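Local coordinates for Iron(III) ABC transporter, periplasmic iron-compound-binding protein (Vibrio cholerae, PDB 5GGY) that probably binds ferric hydroxamate siderophores such as iron-loaded Desferal in the periplasm and delivers them to an ABC transporter for iron uptake, at residues A[73-84]-A[94-103]. Residues are numbered along the deposited sequence; the frame is centred on the assembly and turned at random.
Sequences IAALKPDVILAA and LGRIAPVVYL
Ile81 and Ala83 on one side, and Pro99, Val101 and Leu103 on the other, pair strands 80-83 and 100-102 in parallel, a worked example of how a beta-alpha-beta unit closes. Four backbone hydrogen bonds do the pairing. Ile81 N gives to Pro99 O at 2.8 Å and Ile81 O accepts from Val101 N; Ala83 then repeats the pattern, its N giving to Val101 O at 3.0 Å and its O accepting from Leu103 N. Between these rungs the CA of Leu82 adds a CA-H...O contact to Val101 O. Backbone hydrogen bonds of Val80 and Leu82 with Val20 of strand 19-21 put strand 80-83 in the middle of the three-stranded parallel sheet.

Apolar packing occupies both faces. On the face of Ile81, CG1 stands anti to the carbonyl carbon (chi1 -61°), and the extended chain beyond it runs toward Leu94 of helix 91-95 and the turn that follows. Ile81 CG2 meets Leu94 CD2 at 4.2 Å, and CG1 meets Ala98 CB at 4.0 Å. The CD1 methyl lies 3.6 Å from Leu94 O, a carbonyl already accepting from Ile97 N and Ala98 N. Farther out, CG2 of Ile97 rests on Ala74, 3.7 Å from its CA, so the turn after helix 91-95 also packs on helix 70-75. On the other face Leu82 and Val101 run side by side, Leu82 CD2 reaching Val101 CB at 3.6 Å; strand 19-21 and helices 24-32 and 112-126 pack around Leu82.

At the far end the Tyr102 ring turns an edge to Ala84 O, which lies in the ring plane, 3.2 Å from CE2.

The four backbone bonds fix the register, while aliphatic contacts seat the connecting helix on one face of this lobe's sheet.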
ATOM      1  N   ILE A  73      -1.957  34.226   8.637  1.00 22.99           N
ATOM      2  CA  ILE A  73      -1.684  32.939   9.266  1.00 24.89           C
ATOM      3  C   ILE A  73      -1.690  33.080  10.785  1.00 27.15           C
ATOM      4  O   ILE A  73      -2.313  32.286  11.492  1.00 28.51           O
ATOM      5  CB  ILE A  73      -0.328  32.356   8.808  1.00 24.74           C
ATOM      6  CG1 ILE A  73      -0.331  32.111   7.296  1.00 20.20           C
ATOM      7  CG2 ILE A  73      -0.025  31.062   9.548  1.00 16.81           C
ATOM      8  CD1 ILE A  73       0.993  31.616   6.752  1.00 16.60           C
ATOM      9  N   ALA A  74      -1.005  34.106  11.279  1.00 22.98           N
ATOM     10  CA  ALA A  74      -0.948  34.378  12.711  1.00 22.27           C
ATOM     11  C   ALA A  74      -2.322  34.743  13.261  1.00 30.34           C
ATOM     12  O   ALA A  74      -2.691  34.328  14.359  1.00 36.51           O
ATOM     13  CB  ALA A  74       0.051  35.489  12.999  1.00 19.81           C
ATOM     14  N   ALA A  75      -3.079  35.514  12.485  1.00 33.01           N
ATOM     15  CA  ALA A  75      -4.417  35.944  12.885  1.00 31.66           C
ATOM     16  C   ALA A  75      -5.374  34.765  13.031  1.00 33.25           C
ATOM     17  O   ALA A  75      -6.353  34.839  13.773  1.00 23.68           O
ATOM     18  CB  ALA A  75      -4.972  36.945  11.883  1.00 30.49           C
ATOM     19  N   LEU A  76      -5.090  33.681  12.315  1.00 27.74           N
ATOM     20  CA  LEU A  76      -5.925  32.487  12.376  1.00 31.58           C
ATOM     21  C   LEU A  76      -5.635  31.668  13.630  1.00 25.75           C
ATOM     22  O   LEU A  76      -6.399  30.767  13.978  1.00 34.68           O
ATOM     23  CB  LEU A  76      -5.722  31.623  11.129  1.00 20.17           C
ATOM     24  CG  LEU A  76      -6.337  32.140   9.828  1.00 20.50           C
ATOM     25  CD1 LEU A  76      -6.002  31.218   8.664  1.00 29.58           C
ATOM     26  CD2 LEU A  76      -7.842  32.283   9.980  1.00 29.88           C
ATOM     27  N   LYS A  77      -4.528  31.992  14.294  1.00 23.03           N
ATOM     28  CA  LYS A  77      -4.108  31.321  15.524  1.00 22.88           C
ATOM     29  C   LYS A  77      -4.074  29.798  15.409  1.00 25.59           C
ATOM     30  O   LYS A  77      -4.813  29.107  16.113  1.00 27.47           O
ATOM     31  CB  LYS A  77      -5.028  31.726  16.679  1.00 29.74           C
ATOM     32  CG  LYS A  77      -4.664  33.057  17.309  1.00 37.24           C
ATOM     33  CD  LYS A  77      -5.875  33.720  17.939  1.00 44.15           C
ATOM     34  CE  LYS A  77      -5.457  34.797  18.926  1.00 49.21           C
ATOM     35  NZ  LYS A  77      -4.314  35.602  18.419  1.00 49.35           N
ATOM     36  N   PRO A  78      -3.208  29.263  14.531  1.00 27.81           N
ATOM     37  CA  PRO A  78      -3.160  27.807  14.383  1.00 29.62           C
ATOM     38  C   PRO A  78      -2.434  27.139  15.542  1.00 28.72           C
ATOM     39  O   PRO A  78      -1.840  27.820  16.378  1.00 34.16           O
ATOM     40  CB  PRO A  78      -2.387  27.619  13.079  1.00 20.21           C
ATOM     41  CG  PRO A  78      -1.450  28.780  13.054  1.00 21.80           C
ATOM     42  CD  PRO A  78      -2.201  29.933  13.687  1.00 28.95           C
ATOM     43  N   ASP A  79      -2.493  25.813  15.584  1.00 29.04           N
ATOM     44  CA  ASP A  79      -1.747  25.040  16.562  1.00 27.91           C
ATOM     45  C   ASP A  79      -0.514  24.437  15.893  1.00 23.64           C
ATOM     46  O   ASP A  79       0.540  24.297  16.513  1.00 30.04           O
ATOM     47  CB  ASP A  79      -2.627  23.941  17.167  1.00 26.68           C
ATOM     48  CG  ASP A  79      -3.877  24.491  17.828  1.00 25.33           C
ATOM     49  OD1 ASP A  79      -3.758  25.443  18.623  1.00 25.76           O
ATOM     50  OD2 ASP A  79      -4.978  23.973  17.547  1.00 22.50           O
ATOM     51  N   VAL A  80      -0.667  24.080  14.621  1.00 24.40           N
ATOM     52  CA  VAL A  80       0.430  23.570  13.811  1.00 25.98           C
ATOM     53  C   VAL A  80       0.381  24.169  12.414  1.00 28.21           C
ATOM     54  O   VAL A  80      -0.693  24.451  11.881  1.00 21.05           O
ATOM     55  CB  VAL A  80       0.405  22.028  13.686  1.00 29.12           C
ATOM     56  CG1 VAL A  80       1.086  21.375  14.882  1.00 36.89           C
ATOM     57  CG2 VAL A  80      -1.023  21.523  13.506  1.00 22.18           C
ATOM     58  N   ILE A  81       1.556  24.372  11.833  1.00 25.13           N
ATOM     59  CA  ILE A  81       1.669  24.814  10.453  1.00 22.21           C
ATOM     60  C   ILE A  81       2.369  23.736   9.634  1.00 29.42           C
ATOM     61  O   ILE A  81       3.474  23.313   9.969  1.00 38.23           O
ATOM     62  CB  ILE A  81       2.446  26.140  10.333  1.00 19.19           C
ATOM     63  CG1 ILE A  81       1.730  27.253  11.107  1.00 20.99           C
ATOM     64  CG2 ILE A  81       2.612  26.525   8.869  1.00 15.80           C
ATOM     65  CD1 ILE A  81       2.477  28.572  11.118  1.00 19.47           C
ATOM     66  N   LEU A  82       1.719  23.280   8.568  1.00 22.77           N
ATOM     67  CA  LEU A  82       2.294  22.233   7.732  1.00 22.46           C
ATOM     68  C   LEU A  82       2.966  22.838   6.504  1.00 21.12           C
ATOM     69  O   LEU A  82       2.326  23.524   5.707  1.00 21.10           O
ATOM     70  CB  LEU A  82       1.221  21.223   7.317  1.00 11.32           C
ATOM     71  CG  LEU A  82       0.350  20.652   8.444  1.00 15.30           C
ATOM     72  CD1 LEU A  82      -0.487  19.492   7.935  1.00 11.63           C
ATOM     73  CD2 LEU A  82       1.181  20.230   9.647  1.00 11.95           C
ATOM     74  N   ALA A  83       4.264  22.589   6.365  1.00 25.89           N
ATOM     75  CA  ALA A  83       5.041  23.164   5.273  1.00 27.93           C
ATOM     76  C   ALA A  83       5.732  22.092   4.431  1.00 21.93           C
ATOM     77  O   ALA A  83       6.042  21.007   4.917  1.00 24.57           O
ATOM     78  CB  ALA A  83       6.066  24.142   5.822  1.00 14.66           C
ATOM     79  N   ALA A  84       5.968  22.407   3.162  1.00 21.68           N
ATOM     80  CA  ALA A  84       6.642  21.485   2.256  1.00 22.11           C
ATOM     81  C   ALA A  84       7.917  22.101   1.697  1.00 24.91           C
ATOM     82  O   ALA A  84       8.393  23.123   2.195  1.00 30.87           O
ATOM     83  CB  ALA A  84       5.713  21.075   1.120  1.00 19.93           C
ATOM     84  N   LEU A  94       8.016  30.861  10.233  1.00 28.20           N
ATOM     85  CA  LEU A  94       6.729  30.225  10.496  1.00 23.05           C
ATOM     86  C   LEU A  94       6.690  29.619  11.896  1.00 29.50           C
ATOM     87  O   LEU A  94       5.644  29.589  12.542  1.00 31.05           O
ATOM     88  CB  LEU A  94       6.444  29.151   9.443  1.00 26.51           C
ATOM     89  CG  LEU A  94       6.187  29.631   8.012  1.00 24.08           C
ATOM     90  CD1 LEU A  94       6.556  28.542   7.012  1.00 24.82           C
ATOM     91  CD2 LEU A  94       4.739  30.047   7.846  1.00 22.35           C
ATOM     92  N   GLY A  95       7.841  29.148  12.361  1.00 31.65           N
ATOM     93  CA  GLY A  95       7.961  28.573  13.688  1.00 28.46           C
ATOM     94  C   GLY A  95       7.704  29.577  14.798  1.00 30.70           C
ATOM     95  O   GLY A  95       7.325  29.201  15.908  1.00 31.56           O
ATOM     96  N   ARG A  96       7.914  30.856  14.500  1.00 30.33           N
ATOM     97  CA  ARG A  96       7.676  31.919  15.472  1.00 29.00           C
ATOM     98  C   ARG A  96       6.182  32.107  15.721  1.00 31.44           C
ATOM     99  O   ARG A  96       5.776  32.639  16.754  1.00 33.35           O
ATOM    100  CB  ARG A  96       8.297  33.232  14.995  1.00 21.09           C
ATOM    101  CG  ARG A  96       9.813  33.203  14.879  1.00 21.50           C
ATOM    102  CD  ARG A  96      10.344  34.532  14.364  1.00 22.29           C
ATOM    103  NE  ARG A  96      11.802  34.600  14.425  1.00 44.47           N
ATOM    104  CZ  ARG A  96      12.483  35.082  15.460  1.00 40.96           C
ATOM    105  NH1 ARG A  96      11.840  35.537  16.526  1.00 44.42           N
ATOM    106  NH2 ARG A  96      13.808  35.107  15.429  1.00 41.35           N
ATOM    107  N   ILE A  97       5.371  31.668  14.765  1.00 34.77           N
ATOM    108  CA  ILE A  97       3.922  31.786  14.864  1.00 29.59           C
ATOM    109  C   ILE A  97       3.322  30.566  15.552  1.00 30.05           C
ATOM    110  O   ILE A  97       2.547  30.689  16.500  1.00 34.38           O
ATOM    111  CB  ILE A  97       3.279  31.951  13.476  1.00 20.98           C
ATOM    112  CG1 ILE A  97       3.878  33.157  12.751  1.00 23.19           C
ATOM    113  CG2 ILE A  97       1.768  32.086  13.596  1.00 21.25           C
ATOM    114  CD1 ILE A  97       3.329  33.373  11.357  1.00 24.32           C
ATOM    115  N   ALA A  98       3.693  29.387  15.062  1.00 27.20           N
ATOM    116  CA  ALA A  98       3.208  28.128  15.608  1.00 21.91           C
ATOM    117  C   ALA A  98       4.185  27.016  15.241  1.00 26.16           C
ATOM    118  O   ALA A  98       4.970  27.174  14.305  1.00 19.50           O
ATOM    119  CB  ALA A  98       1.804  27.822  15.084  1.00 20.02           C
ATOM    120  N   PRO A  99       4.162  25.897  15.989  1.00 26.52           N
ATOM    121  CA  PRO A  99       5.005  24.746  15.646  1.00 24.28           C
ATOM    122  C   PRO A  99       4.829  24.312  14.193  1.00 23.17           C
ATOM    123  O   PRO A  99       3.705  24.283  13.694  1.00 17.16           O
ATOM    124  CB  PRO A  99       4.514  23.662  16.606  1.00 25.31           C
ATOM    125  CG  PRO A  99       4.080  24.427  17.805  1.00 24.99           C
ATOM    126  CD  PRO A  99       3.466  25.697  17.274  1.00 21.01           C
ATOM    127  N   VAL A 100       5.932  23.993  13.526  1.00 21.05           N
ATOM    128  CA  VAL A 100       5.897  23.663  12.105  1.00 24.60           C
ATOM    129  C   VAL A 100       6.251  22.207  11.830  1.00 18.67           C
ATOM    130  O   VAL A 100       7.291  21.714  12.271  1.00 16.05           O
ATOM    131  CB  VAL A 100       6.862  24.559  11.298  1.00 23.45           C
ATOM    132  CG1 VAL A 100       6.836  24.176   9.824  1.00 15.28           C
ATOM    133  CG2 VAL A 100       6.504  26.023  11.475  1.00 16.03           C
ATOM    134  N   VAL A 101       5.379  21.525  11.094  1.00 17.80           N
ATOM    135  CA  VAL A 101       5.662  20.174  10.637  1.00 25.27           C
ATOM    136  C   VAL A 101       6.105  20.221   9.178  1.00 22.22           C
ATOM    137  O   VAL A 101       5.315  20.538   8.290  1.00 20.77           O
ATOM    138  CB  VAL A 101       4.441  19.254  10.791  1.00 22.06           C
ATOM    139  CG1 VAL A 101       4.816  17.822  10.459  1.00 14.67           C
ATOM    140  CG2 VAL A 101       3.883  19.350  12.204  1.00 15.07           C
ATOM    141  N   TYR A 102       7.375  19.913   8.942  1.00 21.21           N
ATOM    142  CA  TYR A 102       7.969  20.044   7.619  1.00 20.49           C
ATOM    143  C   TYR A 102       8.090  18.694   6.920  1.00 24.78           C
ATOM    144  O   TYR A 102       8.946  17.878   7.263  1.00 29.74           O
ATOM    145  CB  TYR A 102       9.339  20.719   7.732  1.00 16.95           C
ATOM    146  CG  TYR A 102      10.127  20.808   6.442  1.00 17.14           C
ATOM    147  CD1 TYR A 102      11.346  20.155   6.310  1.00 21.81           C
ATOM    148  CD2 TYR A 102       9.662  21.550   5.363  1.00 32.28           C
ATOM    149  CE1 TYR A 102      12.077  20.236   5.139  1.00 28.65           C
ATOM    150  CE2 TYR A 102      10.383  21.635   4.192  1.00 30.44           C
ATOM    151  CZ  TYR A 102      11.589  20.977   4.083  1.00 29.81           C
ATOM    152  OH  TYR A 102      12.307  21.062   2.914  1.00 33.16           O
ATOM    153  N   LEU A 103       7.220  18.467   5.940  1.00 18.45           N
ATOM    154  CA  LEU A 103       7.215  17.218   5.184  1.00 23.44           C
ATOM    155  C   LEU A 103       7.492  17.472   3.707  1.00 19.97           C
ATOM    156  O   LEU A 103       6.562  17.644   2.918  1.00 24.91           O
ATOM    157  CB  LEU A 103       5.878  16.488   5.336  1.00 21.07           C
ATOM    158  CG  LEU A 103       5.221  16.457   6.717  1.00 16.58           C
ATOM    159  CD1 LEU A 103       4.200  17.582   6.853  1.00 17.01           C
ATOM    160  CD2 LEU A 103       4.575  15.106   6.980  1.00 15.26           C
TER